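Local coordinates for protein ThreeFoil (Artificial gene, PDB 3PG0) that probably binds sugars, as a designed three-fold symmetric beta-trefoil protein related to ricin-type lectins, and holds a sodium ion, at residues A51-Y56 with Q64-V69; R114-G119 with K124-H129. All coordinates share one frame; numbering follows the deposited sequence. Where two conformers were deposited one is given.

Interaction 1: A51-Y56 with Q64-V69. With NA (sodium ion), chain G.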
loop_
_atom_site.group_PDB
_atom_site.type_symbol
_atom_site.label_atom_id
_atom_site.label_comp_id
_atom_site.label_asym_id
_atom_site.label_seq_id
_atom_site.Cartn_x
_atom_site.Cartn_y
_atom_site.Cartn_z
ATOM N N ALA A 51 -9.312 -9.108 -2.446
ATOM C CA ALA A 51 -9.749 -7.909 -3.171
ATOM C C ALA A 51 -8.533 -7.112 -3.603
ATOM O O ALA A 51 -7.545 -7.029 -2.878
ATOM C CB ALA A 51 -10.661 -7.049 -2.308
ATOM N N ASN A 52 -8.604 -6.529 -4.794
ATOM C CA ASN A 52 -7.435 -5.869 -5.366
ATOM C C ASN A 52 -7.195 -4.506 -4.738
ATOM O O ASN A 52 -8.141 -3.809 -4.386
ATOM C CB ASN A 52 -7.610 -5.701 -6.869
ATOM C CG ASN A 52 -6.290 -5.432 -7.575
ATOM O OD1 ASN A 52 -5.241 -5.839 -7.100
ATOM N ND2 ASN A 52 -6.334 -4.710 -8.682
ATOM N N VAL A 53 -5.926 -4.128 -4.623
ATOM C CA VAL A 53 -5.563 -2.789 -4.157
ATOM C C VAL A 53 -5.111 -1.973 -5.362
ATOM O O VAL A 53 -4.304 -2.427 -6.179
ATOM C CB VAL A 53 -4.468 -2.846 -3.068
ATOM C CG1 VAL A 53 -3.919 -1.439 -2.771
ATOM C CG2 VAL A 53 -5.037 -3.503 -1.813
ATOM N N ILE A 54 -5.654 -0.767 -5.469
ATOM C CA ILE A 54 -5.481 0.075 -6.647
ATOM C C ILE A 54 -5.191 1.491 -6.186
ATOM O O ILE A 54 -5.101 1.768 -4.994
ATOM C CB ILE A 54 -6.758 0.104 -7.510
ATOM C CG1 ILE A 54 -7.958 0.605 -6.682
ATOM C CG2 ILE A 54 -7.044 -1.281 -8.090
ATOM C CD1 ILE A 54 -9.251 0.754 -7.497
ATOM N N GLN A 55 -5.035 2.389 -7.144
ATOM C CA GLN A 55 -4.976 3.810 -6.853
ATOM C C GLN A 55 -6.296 4.439 -7.277
ATOM O O GLN A 55 -6.883 4.038 -8.276
ATOM C CB GLN A 55 -3.789 4.433 -7.582
ATOM C CG GLN A 55 -4.100 5.655 -8.376
ATOM C CD GLN A 55 -2.909 6.138 -9.175
ATOM O OE1 GLN A 55 -1.855 6.488 -8.615
ATOM N NE2 GLN A 55 -3.065 6.163 -10.496
ATOM N N TYR A 56 -6.795 5.386 -6.497
ATOM C CA TYR A 56 -8.058 6.022 -6.846
ATOM C C TYR A 56 -8.161 7.396 -6.197
ATOM O O TYR A 56 -7.670 7.611 -5.089
ATOM C CB TYR A 56 -9.248 5.135 -6.435
ATOM C CG TYR A 56 -10.501 5.323 -7.277
ATOM C CD1 TYR A 56 -10.736 4.518 -8.387
ATOM C CD2 TYR A 56 -11.452 6.275 -6.941
ATOM C CE1 TYR A 56 -11.884 4.680 -9.154
ATOM C CE2 TYR A 56 -12.593 6.437 -7.697
ATOM C CZ TYR A 56 -12.803 5.644 -8.801
ATOM O OH TYR A 56 -13.948 5.815 -9.554
ATOM N N GLN A 64 -10.208 3.575 1.746
ATOM C CA GLN A 64 -9.049 4.383 1.369
ATOM C C GLN A 64 -8.347 4.878 2.621
ATOM O O GLN A 64 -7.505 5.772 2.553
ATOM C CB GLN A 64 -9.484 5.590 0.548
ATOM C CG GLN A 64 -10.308 5.250 -0.669
ATOM C CD GLN A 64 -10.647 6.478 -1.472
ATOM O OE1 GLN A 64 -11.146 7.470 -0.921
ATOM N NE2 GLN A 64 -10.368 6.433 -2.780
ATOM N N GLN A 65 -8.708 4.311 3.769
ATOM C CA GLN A 65 -8.075 4.679 5.024
ATOM C C GLN A 65 -7.392 3.471 5.629
ATOM O O GLN A 65 -7.949 2.371 5.626
ATOM C CB GLN A 65 -9.106 5.230 6.009
ATOM C CG GLN A 65 -9.873 6.413 5.485
ATOM C CD GLN A 65 -10.830 6.965 6.519
ATOM O OE1 GLN A 65 -10.551 6.937 7.717
ATOM N NE2 GLN A 65 -11.970 7.470 6.057
ATOM N N TRP A 66 -6.184 3.685 6.145
ATOM C CA TRP A 66 -5.321 2.600 6.570
ATOM C C TRP A 66 -4.794 2.856 7.964
ATOM O O TRP A 66 -4.335 3.955 8.274
ATOM C CB TRP A 66 -4.141 2.461 5.594
ATOM C CG TRP A 66 -4.595 2.146 4.187
ATOM C CD1 TRP A 66 -4.985 3.040 3.216
ATOM C CD2 TRP A 66 -4.735 0.845 3.615
ATOM N NE1 TRP A 66 -5.353 2.362 2.076
ATOM C CE2 TRP A 66 -5.196 1.013 2.291
ATOM C CE3 TRP A 66 -4.495 -0.452 4.087
ATOM C CZ2 TRP A 66 -5.431 -0.068 1.439
ATOM C CZ3 TRP A 66 -4.726 -1.527 3.239
ATOM C CH2 TRP A 66 -5.193 -1.330 1.934
ATOM N N ARG A 67 -4.879 1.838 8.808
ATOM C CA ARG A 67 -4.267 1.908 10.125
ATOM C C ARG A 67 -2.840 1.405 10.005
ATOM O O ARG A 67 -2.612 0.278 9.554
ATOM C CB ARG A 67 -5.053 1.057 11.134
ATOM C CG ARG A 67 -4.933 1.556 12.572
ATOM C CD ARG A 67 -5.919 0.865 13.521
ATOM N NE ARG A 67 -5.404 -0.411 14.014
ATOM N N LEU A 68 -1.871 2.226 10.420
ATOM C CA LEU A 68 -0.458 1.839 10.394
ATOM C C LEU A 68 -0.018 1.234 11.725
ATOM O O LEU A 68 0.290 1.952 12.687
ATOM C CB LEU A 68 0.432 3.033 10.062
ATOM C CG LEU A 68 0.910 3.158 8.616
ATOM C CD1 LEU A 68 -0.252 3.337 7.644
ATOM C CD2 LEU A 68 1.890 4.319 8.501
ATOM N N VAL A 69 0.032 -0.091 11.758
ATOM C CA VAL A 69 0.215 -0.837 12.983
ATOM C C VAL A 69 1.661 -1.273 13.133
ATOM O O VAL A 69 2.158 -2.077 12.339
ATOM C CB VAL A 69 -0.725 -2.052 13.005
ATOM C CG1 VAL A 69 -0.530 -2.848 14.292
ATOM C CG2 VAL A 69 -2.185 -1.596 12.848
HETATM NA NA NA G . -3.124 -4.536 -6.951
#
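V53 meets W66 in a small buried apolar contact between strand 53-56 and strand 66-72, while Y56 and Q64 approach each other nearer the surface. The strands do not pair: no hydrogen bond links the two segments, the nearest alpha carbons, those of Y56 and Q64, are 8.4 Å apart, and just 125 Å² is buried. What joins them is side-chain reach. CG2 of V53 comes to 4.3 Å from CH2 of W66, arriving at the edge of the indole near its plane, so the ring meets the valine with its benzene rim. The apolar surroundings include L40 beside V53, and L31, V42, L78 and A80 beside W66.

At the other end, the extended chain of Q64, with CG anti to the carbonyl carbon (chi1 -55°), carries its amide alongside Y56. NE2 of Q64 stands 3.7 Å from O of Y56, too far for a bond; the amide nitrogen is instead hydrogen-bonded to OD2 of D41, which helps hold it near CB of Y56, 4.0 Å from NE2.

Strand 53-56 starts at the metal site. Sodium is bound by OD1 of N52 and by the carbonyl O of V53, each at 2.5 Å. For N52, CG lies anti to the backbone N (chi1 -162°), which brings the amide oxygen to the ion. The valine thus binds metal through its backbone while its side chain turns to the tryptophan. N99, V100, N146 and V147 supply the other four ligands, giving the six-oxygen, three-fold sodium site of this symmetric beta-trefoil.

Interaction 2: R114-G119 with K124-H129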
loop_
_atom_site.group_PDB
_atom_site.type_symbol
_atom_site.label_atom_id
_atom_site.label_comp_id
_atom_site.label_asym_id
_atom_site.label_seq_id
_atom_site.Cartn_x
_atom_site.Cartn_y
_atom_site.Cartn_z
ATOM N N ARG A 114 8.126 -2.277 5.517
ATOM C CA ARG A 114 9.069 -1.340 6.118
ATOM C C ARG A 114 8.733 0.059 5.617
ATOM O O ARG A 114 8.724 0.303 4.411
ATOM C CB ARG A 114 10.513 -1.717 5.757
ATOM C CG ARG A 114 11.588 -1.134 6.674
ATOM C CD ARG A 114 12.965 -1.761 6.407
ATOM N NE ARG A 114 13.743 -1.049 5.385
ATOM C CZ ARG A 114 13.967 -1.491 4.149
ATOM N NH1 ARG A 114 13.476 -2.654 3.753
ATOM N NH2 ARG A 114 14.689 -0.766 3.300
ATOM N N LEU A 115 8.461 0.987 6.532
ATOM C CA LEU A 115 8.147 2.367 6.152
ATOM C C LEU A 115 9.383 3.266 6.220
ATOM O O LEU A 115 9.770 3.722 7.297
ATOM C CB LEU A 115 7.021 2.941 7.026
ATOM C CG LEU A 115 5.583 2.694 6.551
ATOM C CD1 LEU A 115 5.308 1.212 6.323
ATOM C CD2 LEU A 115 4.582 3.280 7.538
ATOM N N VAL A 116 9.983 3.523 5.060
ATOM C CA VAL A 116 11.268 4.218 4.966
ATOM C C VAL A 116 11.118 5.685 4.559
ATOM O O VAL A 116 10.614 5.992 3.483
ATOM C CB VAL A 116 12.233 3.482 3.996
ATOM C CG1 VAL A 116 13.622 4.118 4.030
ATOM C CG2 VAL A 116 12.300 2.011 4.355
ATOM N N ASP A 117 11.563 6.580 5.440
ATOM C CA ASP A 117 11.486 8.018 5.222
ATOM C C ASP A 117 12.510 8.412 4.155
ATOM O O ASP A 117 13.705 8.159 4.316
ATOM C CB ASP A 117 11.771 8.738 6.547
ATOM C CG ASP A 117 11.601 10.249 6.461
ATOM O OD1 ASP A 117 11.400 10.792 5.349
ATOM O OD2 ASP A 117 11.682 10.901 7.524
ATOM N N LEU A 118 12.039 9.015 3.063
ATOM C CA LEU A 118 12.895 9.345 1.923
ATOM C C LEU A 118 13.576 10.710 2.030
ATOM O O LEU A 118 14.434 11.043 1.206
ATOM C CB LEU A 118 12.114 9.257 0.611
ATOM C CG LEU A 118 11.586 7.855 0.310
ATOM C CD1 LEU A 118 10.582 7.873 -0.847
ATOM C CD2 LEU A 118 12.746 6.888 0.018
ATOM N N GLY A 119 13.194 11.492 3.032
ATOM C CA GLY A 119 13.915 12.711 3.357
ATOM C C GLY A 119 13.227 14.005 2.967
ATOM O O GLY A 119 13.663 15.084 3.377
ATOM N N LYS A 124 8.905 5.355 1.084
ATOM C CA LYS A 124 8.665 4.132 0.328
ATOM C C LYS A 124 8.256 3.076 1.336
ATOM O O LYS A 124 8.638 3.136 2.513
ATOM C CB LYS A 124 9.900 3.671 -0.457
ATOM C CG LYS A 124 11.123 3.371 0.417
ATOM C CD LYS A 124 12.335 2.879 -0.410
ATOM C CE LYS A 124 13.542 2.726 0.498
ATOM N NZ LYS A 124 14.781 2.320 -0.250
ATOM N N LEU A 125 7.455 2.123 0.875
ATOM C CA LEU A 125 6.995 1.027 1.713
ATOM C C LEU A 125 7.515 -0.232 1.066
ATOM O O LEU A 125 7.166 -0.550 -0.081
ATOM C CB LEU A 125 5.462 0.979 1.803
ATOM C CG LEU A 125 4.796 2.048 2.674
ATOM C CD1 LEU A 125 4.826 3.410 2.000
ATOM C CD2 LEU A 125 3.350 1.651 2.994
ATOM N N VAL A 126 8.359 -0.945 1.804
ATOM C CA VAL A 126 9.088 -2.063 1.241
ATOM C C VAL A 126 8.611 -3.362 1.886
ATOM O O VAL A 126 8.686 -3.529 3.102
ATOM C CB VAL A 126 10.612 -1.884 1.449
ATOM C CG1 VAL A 126 11.382 -3.033 0.810
ATOM C CG2 VAL A 126 11.078 -0.549 0.888
ATOM N N ALA A 127 8.117 -4.284 1.072
ATOM C CA ALA A 127 7.599 -5.544 1.595
ATOM C C ALA A 127 8.704 -6.374 2.235
ATOM O O ALA A 127 9.787 -6.518 1.677
ATOM C CB ALA A 127 6.902 -6.344 0.489
ATOM N N ARG A 128 8.410 -6.948 3.391
ATOM C CA ARG A 128 9.434 -7.642 4.154
ATOM C C ARG A 128 9.999 -8.856 3.409
ATOM O O ARG A 128 11.213 -9.081 3.391
ATOM C CB ARG A 128 8.899 -8.031 5.543
ATOM C CG ARG A 128 9.943 -8.694 6.445
ATOM C CD ARG A 128 9.444 -8.837 7.879
ATOM N NE ARG A 128 10.513 -9.348 8.731
ATOM C CZ ARG A 128 10.520 -9.244 10.055
ATOM N NH1 ARG A 128 9.510 -8.649 10.683
ATOM N NH2 ARG A 128 11.536 -9.736 10.752
ATOM N N HIS A 129 9.126 -9.633 2.783
ATOM C CA HIS A 129 9.564 -10.875 2.137
ATOM C C HIS A 129 10.397 -10.645 0.874
ATOM O O HIS A 129 11.322 -11.406 0.586
ATOM C CB HIS A 129 8.361 -11.773 1.816
ATOM C CG HIS A 129 7.548 -11.303 0.652
ATOM N ND1 HIS A 129 7.010 -10.035 0.584
ATOM C CD2 HIS A 129 7.178 -11.931 -0.491
ATOM C CE1 HIS A 129 6.354 -9.898 -0.557
ATOM N NE2 HIS A 129 6.438 -11.036 -1.226
HETATM O O HOH W 1 16.495 1.157 2.336
#
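R114 and V126 form a hydrogen-bonded antiparallel pair in the hairpin of strands 113-117 and 123-127, exchanging both backbone bonds: R114 N to V126 O at 2.8 Å, and V126 N to R114 O at 2.9 Å. The second such pair, V116 with K124, is closed by V116 N to K124 O at 2.9 Å and by the return bond from K124 N to V116 O, 3.0 Å long. L115 and L125 occupy the non-hydrogen-bonded position between them. There CA of L125 adds a CA-H...O contact to R114 O, so this oxygen receives both an amide and a weaker donor; the L125 backbone itself bonds with L134.

On the face bearing the two leucines, CD1 of L115, in one of its two conformers, packs 3.8 Å from CG of L125. On the other face K124 starts with CG between its backbone N and carbonyl carbon (chi1 60°), 3.7 Å from V116 CB, then runs extended alongside V116. L118, past the strand end, brings CD2 against K124 CG. V126 CG2 lies over one face of the R114 guanidinium, and NH1 comes to 3.6 Å from V126 CG1. At the strand end G119 N donates to D117 OD1 from above the carboxylate plane, closing an Asx turn.

The chemistry implies a ladder held by four backbone bonds. R114 NH2 and K124 NZ stand 4.7 Å apart, and water 1, in the guanidinium plane and weakly bonded to both, may ease their like charges.

The two contacts lie in series along the chain, interaction 1 closing before interaction 2 opens, with about 16 Å between their centres. Both reach the same six-stranded antiparallel sheet: strand 66-72 belongs to interaction 1, strands 113-117 and 123-127 to interaction 2, and strand 75-80 stands between 66-72 and 113-117. Strand 53-56 instead pairs with strand 39-42 in a separate two-stranded sheet. Interaction 1, its centre about 6 Å from the centre of the chain, thus joins a cap strand of the trefoil to a barrel strand and includes part of the sodium site; interaction 2, its centre about 10 Å from the centre of the chain, is a barrel hairpin.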